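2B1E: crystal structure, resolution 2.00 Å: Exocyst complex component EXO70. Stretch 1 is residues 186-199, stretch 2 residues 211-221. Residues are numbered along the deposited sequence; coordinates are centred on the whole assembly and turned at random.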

# COMPACT_ATOMS: atom_id res chain seq x y z
N ALA A 186 7.01 3.15 -19.24
CA ALA A 186 7.96 3.38 -20.33
C ALA A 186 9.22 2.55 -20.08
O ALA A 186 9.69 1.85 -20.98
CB ALA A 186 8.32 4.86 -20.40
N LEU A 187 9.73 2.63 -18.87
CA LEU A 187 10.92 1.89 -18.47
C LEU A 187 10.76 0.38 -18.66
O LEU A 187 11.70 -0.32 -19.03
CB LEU A 187 11.26 2.20 -17.01
CG LEU A 187 12.45 1.43 -16.44
CD1 LEU A 187 13.68 1.64 -17.34
CD2 LEU A 187 12.72 1.89 -15.02
N LEU A 188 9.56 -0.12 -18.40
CA LEU A 188 9.30 -1.55 -18.54
C LEU A 188 9.36 -1.96 -20.01
O LEU A 188 9.84 -3.05 -20.33
CB LEU A 188 7.94 -1.89 -17.93
CG LEU A 188 7.88 -1.65 -16.41
CD1 LEU A 188 6.45 -1.80 -15.90
CD2 LEU A 188 8.81 -2.61 -15.72
N GLY A 189 8.89 -1.09 -20.89
CA GLY A 189 8.92 -1.37 -22.31
C GLY A 189 10.36 -1.36 -22.82
O GLY A 189 10.74 -2.20 -23.64
N PHE A 190 11.16 -0.42 -22.34
CA PHE A 190 12.56 -0.36 -22.76
C PHE A 190 13.36 -1.55 -22.23
O PHE A 190 14.23 -2.08 -22.92
CB PHE A 190 13.20 0.95 -22.30
CG PHE A 190 12.88 2.12 -23.19
CD1 PHE A 190 13.23 2.10 -24.54
CD2 PHE A 190 12.21 3.24 -22.69
CE1 PHE A 190 12.92 3.17 -25.38
CE2 PHE A 190 11.90 4.32 -23.52
CZ PHE A 190 12.25 4.28 -24.87
N ILE A 191 13.07 -1.98 -21.00
CA ILE A 191 13.78 -3.12 -20.43
C ILE A 191 13.47 -4.36 -21.26
O ILE A 191 14.36 -5.13 -21.62
CB ILE A 191 13.36 -3.36 -18.96
CG1 ILE A 191 14.03 -2.32 -18.05
CG2 ILE A 191 13.73 -4.79 -18.53
CD1 ILE A 191 13.47 -2.29 -16.62
N ALA A 192 12.19 -4.52 -21.57
CA ALA A 192 11.71 -5.65 -22.35
C ALA A 192 12.26 -5.66 -23.78
O ALA A 192 12.62 -6.73 -24.30
CB ALA A 192 10.19 -5.64 -22.37
N ASN A 193 12.33 -4.49 -24.40
CA ASN A 193 12.82 -4.35 -25.76
C ASN A 193 14.34 -4.47 -25.88
O ASN A 193 14.85 -4.90 -26.92
CB ASN A 193 12.35 -3.03 -26.37
CG ASN A 193 10.83 -2.97 -26.54
OD1 ASN A 193 10.26 -1.90 -26.77
ND2 ASN A 193 10.18 -4.12 -26.45
N GLU A 194 15.09 -4.06 -24.85
CA GLU A 194 16.54 -4.19 -24.91
C GLU A 194 16.87 -5.67 -24.79
O GLU A 194 17.84 -6.15 -25.37
CB GLU A 194 17.23 -3.43 -23.77
CG GLU A 194 17.52 -1.94 -24.04
CD GLU A 194 17.96 -1.66 -25.47
OE1 GLU A 194 17.07 -1.59 -26.35
OE2 GLU A 194 19.18 -1.51 -25.73
N LYS A 195 16.07 -6.40 -24.02
CA LYS A 195 16.26 -7.84 -23.87
C LYS A 195 16.06 -8.52 -25.23
O LYS A 195 16.81 -9.43 -25.59
CB LYS A 195 15.27 -8.40 -22.85
CG LYS A 195 15.27 -9.92 -22.76
CD LYS A 195 16.61 -10.48 -22.31
CE LYS A 195 16.53 -12.00 -22.18
NZ LYS A 195 15.34 -12.41 -21.37
N SER A 196 15.04 -8.09 -25.97
CA SER A 196 14.78 -8.67 -27.28
C SER A 196 15.93 -8.34 -28.23
O SER A 196 16.36 -9.18 -29.01
CB SER A 196 13.46 -8.14 -27.87
OG SER A 196 12.36 -8.44 -27.03
N LEU A 197 16.43 -7.11 -28.14
CA LEU A 197 17.53 -6.66 -28.99
C LEU A 197 18.78 -7.50 -28.78
O LEU A 197 19.34 -8.04 -29.74
CB LEU A 197 17.87 -5.19 -28.72
CG LEU A 197 18.95 -4.61 -29.65
CD1 LEU A 197 18.45 -4.65 -31.09
CD2 LEU A 197 19.29 -3.19 -29.26
N VAL A 198 19.23 -7.62 -27.53
CA VAL A 198 20.42 -8.41 -27.26
C VAL A 198 20.20 -9.85 -27.72
O VAL A 198 21.09 -10.46 -28.30
CB VAL A 198 20.79 -8.40 -25.75
CG1 VAL A 198 21.85 -9.45 -25.47
CG2 VAL A 198 21.31 -7.02 -25.36
N ASP A 199 19.02 -10.40 -27.46
CA ASP A 199 18.72 -11.76 -27.88
C ASP A 199 18.75 -11.84 -29.41
O ASP A 199 19.17 -12.85 -29.97
CB ASP A 199 17.35 -12.21 -27.38
CG ASP A 199 17.36 -12.59 -25.91
OD1 ASP A 199 18.47 -12.64 -25.32
OD2 ASP A 199 16.27 -12.83 -25.35
N HIS A 211 25.86 -9.37 -19.67
CA HIS A 211 26.74 -8.24 -19.38
C HIS A 211 26.35 -7.03 -20.23
O HIS A 211 26.22 -5.92 -19.71
CB HIS A 211 28.19 -8.64 -19.64
CG HIS A 211 29.18 -7.54 -19.39
ND1 HIS A 211 29.27 -6.88 -18.19
CD2 HIS A 211 30.12 -6.99 -20.20
CE1 HIS A 211 30.23 -5.97 -18.26
NE2 HIS A 211 30.77 -6.02 -19.46
N VAL A 212 26.15 -7.25 -21.52
CA VAL A 212 25.77 -6.19 -22.45
C VAL A 212 24.47 -5.55 -21.98
O VAL A 212 24.39 -4.33 -21.83
CB VAL A 212 25.58 -6.74 -23.89
CG1 VAL A 212 25.03 -5.67 -24.80
CG2 VAL A 212 26.92 -7.23 -24.44
N LEU A 213 23.45 -6.38 -21.75
CA LEU A 213 22.15 -5.88 -21.31
C LEU A 213 22.29 -5.11 -19.99
O LEU A 213 21.64 -4.08 -19.81
CB LEU A 213 21.17 -7.05 -21.13
CG LEU A 213 19.74 -6.66 -20.73
CD1 LEU A 213 19.11 -5.79 -21.82
CD2 LEU A 213 18.92 -7.92 -20.50
N SER A 214 23.13 -5.59 -19.09
CA SER A 214 23.34 -4.92 -17.81
C SER A 214 23.89 -3.50 -18.02
O SER A 214 23.36 -2.53 -17.48
CB SER A 214 24.31 -5.71 -16.93
OG SER A 214 24.65 -4.99 -15.75
N GLN A 215 24.94 -3.39 -18.82
CA GLN A 215 25.56 -2.10 -19.09
C GLN A 215 24.61 -1.08 -19.71
O GLN A 215 24.77 0.13 -19.52
CB GLN A 215 26.77 -2.30 -20.01
CG GLN A 215 27.95 -2.92 -19.29
CD GLN A 215 29.13 -3.11 -20.21
OE1 GLN A 215 29.21 -4.10 -20.94
NE2 GLN A 215 30.05 -2.16 -20.19
N ILE A 216 23.62 -1.56 -20.45
CA ILE A 216 22.65 -0.68 -21.09
C ILE A 216 21.52 -0.29 -20.13
O ILE A 216 21.08 0.85 -20.11
CB ILE A 216 22.04 -1.35 -22.36
CG1 ILE A 216 23.11 -1.46 -23.45
CG2 ILE A 216 20.85 -0.54 -22.87
CD1 ILE A 216 22.68 -2.28 -24.64
N LEU A 217 21.07 -1.25 -19.33
CA LEU A 217 19.98 -1.00 -18.39
C LEU A 217 20.37 -0.33 -17.07
O LEU A 217 19.56 0.40 -16.49
CB LEU A 217 19.25 -2.31 -18.09
CG LEU A 217 18.63 -3.10 -19.25
CD1 LEU A 217 17.95 -4.35 -18.70
CD2 LEU A 217 17.62 -2.24 -19.98
N SER A 218 21.59 -0.55 -16.60
CA SER A 218 22.01 0.03 -15.33
C SER A 218 21.84 1.55 -15.23
O SER A 218 21.35 2.05 -14.22
CB SER A 218 23.45 -0.36 -15.02
OG SER A 218 23.52 -1.75 -14.74
N PRO A 219 22.26 2.29 -16.27
CA PRO A 219 22.11 3.75 -16.23
C PRO A 219 20.64 4.13 -16.07
O PRO A 219 20.30 5.06 -15.33
CB PRO A 219 22.67 4.19 -17.57
CG PRO A 219 23.71 3.15 -17.85
CD PRO A 219 23.01 1.88 -17.46
N LEU A 220 19.78 3.40 -16.77
CA LEU A 220 18.34 3.64 -16.71
C LEU A 220 17.85 3.39 -15.28
O LEU A 220 16.99 4.12 -14.77
CB LEU A 220 17.62 2.70 -17.67
CG LEU A 220 18.11 2.67 -19.12
CD1 LEU A 220 17.29 1.66 -19.90
CD2 LEU A 220 17.99 4.06 -19.73
N ILE A 221 18.39 2.36 -14.65
CA ILE A 221 18.03 2.01 -13.28
C ILE A 221 18.46 3.11 -12.31
O ILE A 221 17.66 3.58 -11.50
CB ILE A 221 18.69 0.67 -12.86
CG1 ILE A 221 18.13 -0.40 -13.63
CG2 ILE A 221 18.47 0.39 -11.38

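Two helices, 186-199 and 211-221, run nearly antiparallel, their directions 150° apart and their axes 10.0 Å apart at closest approach. The CA atoms of Val198 and Leu213 lie 6.7 Å apart, those of Ile191 and Leu217 6.9 Å and those of Leu187 and Leu220 7.8 Å. In the second helix Pro219 has no N-H to offer, so its N makes no bond to the preceding turn and the helix kinks there.

No hydrogen bond crosses the interface; packing holds it, with 475 Å² buried over both sides. Contacts recur every three or four residues, so each helix presents one stripe. At one end Leu187 CD1 meets Leu220 CB at 4.1 Å; CA-to-CB of Leu187 points sideways, but its t, p rotamer brings the tip nearer. Next, Leu217 CD2 lies 4.0 Å from Ile191 CA, reaching the backbone itself. Leu213, the most covered residue, sets CD1 3.6 Å from Glu194 CB and CD2 3.9 Å from Lys195 CD, so the aliphatic parts of charged residues serve as packing surface. Buried Glu194 also places OE2 3.5 Å from Ile216 CG2, its carboxylate hydrogen-bonded elsewhere in the structure. At the far end, compact Val198 sets CG2 4.0 Å from Val212 CG1, beta-branched against beta-branched.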